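Local coordinates for putative HTH-type transcriptional regulator YwnA (Bacillus subtilis subsp. subtilis, PDB 1XD7), which probably binds DNA as an Rrf2-type winged helix-turn-helix transcriptional regulator, at residues V10-L15 against I71-V76. Residues are numbered along the deposited sequence; the frame is centred on the assembly and turned at random.
Sequences VAIHIL and ISLLEV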
loop_
_atom_site.group_PDB
_atom_site.type_symbol
_atom_site.label_atom_id
_atom_site.label_comp_id
_atom_site.label_asym_id
_atom_site.label_seq_id
_atom_site.Cartn_x
_atom_site.Cartn_y
_atom_site.Cartn_z
ATOM N N VAL A 10 14.028 1.320 -4.647
ATOM C CA VAL A 10 15.427 0.911 -4.697
ATOM C C VAL A 10 15.679 0.037 -5.919
ATOM O O VAL A 10 16.735 0.134 -6.560
ATOM C CB VAL A 10 15.842 0.177 -3.385
ATOM C CG1 VAL A 10 17.151 -0.544 -3.561
ATOM C CG2 VAL A 10 15.969 1.198 -2.252
ATOM N N ALA A 11 14.712 -0.806 -6.263
ATOM C CA ALA A 11 14.908 -1.651 -7.429
ATOM C C ALA A 11 14.941 -0.790 -8.694
ATOM O O ALA A 11 15.656 -1.103 -9.637
ATOM C CB ALA A 11 13.811 -2.699 -7.522
ATOM N N ILE A 12 14.177 0.299 -8.702
ATOM C CA ILE A 12 14.136 1.197 -9.855
ATOM C C ILE A 12 15.457 1.974 -10.040
ATOM O O ILE A 12 15.996 2.040 -11.154
ATOM C CB ILE A 12 12.969 2.201 -9.739
ATOM C CG1 ILE A 12 11.643 1.451 -9.578
ATOM C CG2 ILE A 12 12.901 3.055 -10.984
ATOM C CD1 ILE A 12 11.264 0.611 -10.777
ATOM N N HIS A 13 15.979 2.562 -8.967
ATOM C CA HIS A 13 17.253 3.281 -9.064
ATOM C C HIS A 13 18.292 2.349 -9.638
ATOM O O HIS A 13 19.033 2.695 -10.561
ATOM C CB HIS A 13 17.729 3.733 -7.690
ATOM C CG HIS A 13 17.081 4.986 -7.223
ATOM N ND1 HIS A 13 17.404 6.220 -7.738
ATOM C CD2 HIS A 13 16.078 5.199 -6.340
ATOM C CE1 HIS A 13 16.629 7.142 -7.193
ATOM N NE2 HIS A 13 15.812 6.548 -6.341
ATOM N N ILE A 14 18.334 1.150 -9.080
ATOM C CA ILE A 14 19.295 0.156 -9.510
ATOM C C ILE A 14 19.156 -0.091 -11.000
ATOM O O ILE A 14 20.138 -0.029 -11.745
ATOM C CB ILE A 14 19.086 -1.150 -8.735
ATOM C CG1 ILE A 14 19.450 -0.924 -7.269
ATOM C CG2 ILE A 14 19.905 -2.253 -9.324
ATOM C CD1 ILE A 14 19.145 -2.108 -6.359
ATOM N N LEU A 15 17.936 -0.374 -11.439
ATOM C CA LEU A 15 17.718 -0.640 -12.849
ATOM C C LEU A 15 18.062 0.554 -13.718
ATOM O O LEU A 15 18.619 0.388 -14.789
ATOM C CB LEU A 15 16.274 -1.057 -13.084
ATOM C CG LEU A 15 15.978 -2.429 -12.483
ATOM C CD1 LEU A 15 14.493 -2.730 -12.593
ATOM C CD2 LEU A 15 16.797 -3.487 -13.196
ATOM N N ILE A 71 9.762 -3.094 -19.755
ATOM C CA ILE A 71 9.865 -3.479 -18.356
ATOM C C ILE A 71 8.893 -2.679 -17.545
ATOM O O ILE A 71 9.123 -1.507 -17.268
ATOM C CB ILE A 71 11.263 -3.223 -17.799
ATOM C CG1 ILE A 71 12.319 -3.810 -18.744
ATOM C CG2 ILE A 71 11.383 -3.861 -16.428
ATOM C CD1 ILE A 71 13.747 -3.601 -18.289
ATOM N N SER A 72 7.797 -3.315 -17.156
ATOM C CA SER A 72 6.775 -2.625 -16.388
ATOM C C SER A 72 7.164 -2.530 -14.929
ATOM O O SER A 72 7.876 -3.388 -14.419
ATOM C CB SER A 72 5.450 -3.379 -16.504
ATOM O OG SER A 72 5.594 -4.687 -15.979
ATOM N N LEU A 73 6.699 -1.492 -14.253
ATOM C CA LEU A 73 7.012 -1.363 -12.848
ATOM C C LEU A 73 6.374 -2.543 -12.105
ATOM O O LEU A 73 6.976 -3.130 -11.213
ATOM C CB LEU A 73 6.504 -0.024 -12.320
ATOM C CG LEU A 73 7.166 1.193 -12.996
ATOM C CD1 LEU A 73 7.076 2.409 -12.092
ATOM C CD2 LEU A 73 8.631 0.904 -13.274
ATOM N N LEU A 74 5.163 -2.911 -12.498
ATOM C CA LEU A 74 4.491 -4.041 -11.870
ATOM C C LEU A 74 5.421 -5.248 -11.981
ATOM O O LEU A 74 5.624 -5.982 -11.013
ATOM C CB LEU A 74 3.154 -4.304 -12.579
ATOM C CG LEU A 74 2.237 -5.474 -12.184
ATOM C CD1 LEU A 74 2.764 -6.746 -12.791
ATOM C CD2 LEU A 74 2.121 -5.589 -10.678
ATOM N N GLU A 75 6.007 -5.427 -13.161
ATOM C CA GLU A 75 6.936 -6.532 -13.411
ATOM C C GLU A 75 8.081 -6.481 -12.399
ATOM O O GLU A 75 8.537 -7.518 -11.907
ATOM C CB GLU A 75 7.484 -6.428 -14.842
ATOM C CG GLU A 75 8.396 -7.565 -15.300
ATOM C CD GLU A 75 8.574 -7.589 -16.825
ATOM O OE1 GLU A 75 7.979 -6.738 -17.522
ATOM O OE2 GLU A 75 9.303 -8.465 -17.338
ATOM N N VAL A 76 8.538 -5.270 -12.089
ATOM C CA VAL A 76 9.624 -5.076 -11.135
ATOM C C VAL A 76 9.142 -5.402 -9.736
ATOM O O VAL A 76 9.831 -6.064 -8.959
ATOM C CB VAL A 76 10.112 -3.610 -11.115
ATOM C CG1 VAL A 76 11.243 -3.461 -10.112
ATOM C CG2 VAL A 76 10.557 -3.184 -12.495
#
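In the hydrophobic core of the winged-helix domain, Val76 in the first turn of helix 73-80 rests its forked side chain on Ala11, Ile12 and Leu15 of helix 7-19. One prong, CG1, lies anti to the backbone N (chi1 -180°) and meets Ala11 CB at 3.7 Å. Ile12 CD1 is 4.1 Å from the same Val76 CG1. The other prong, Val76 CG2, runs tip to tip into Leu15 CD1, 4.0 Å away. Ile12 starts off to one side, but its CG1 branch swings in beside the backbone N, and CD1 ends 3.6 Å from Leu73 CD2; the two side chains cross at about a right angle. This is the Rrf2-type fold: helix 7-19 turns another flank, through Val10 and Ile14, to helix 37-49 of the predicted helix-turn-helix, while Leu15 also touches Leu64 in the two-stranded wing. Helix 73-80 begins with a capping box, Ser72 OG modelled as accepting from Glu75 N, though its place is uncertain, and Glu75 OE1 answering Ser72 N through a weak bond of 3.4 Å. The apolar contact continues into the dimer, where Ile12 packs on Leu107 of the second subunit and Leu73 on Thr110 of that same subunit.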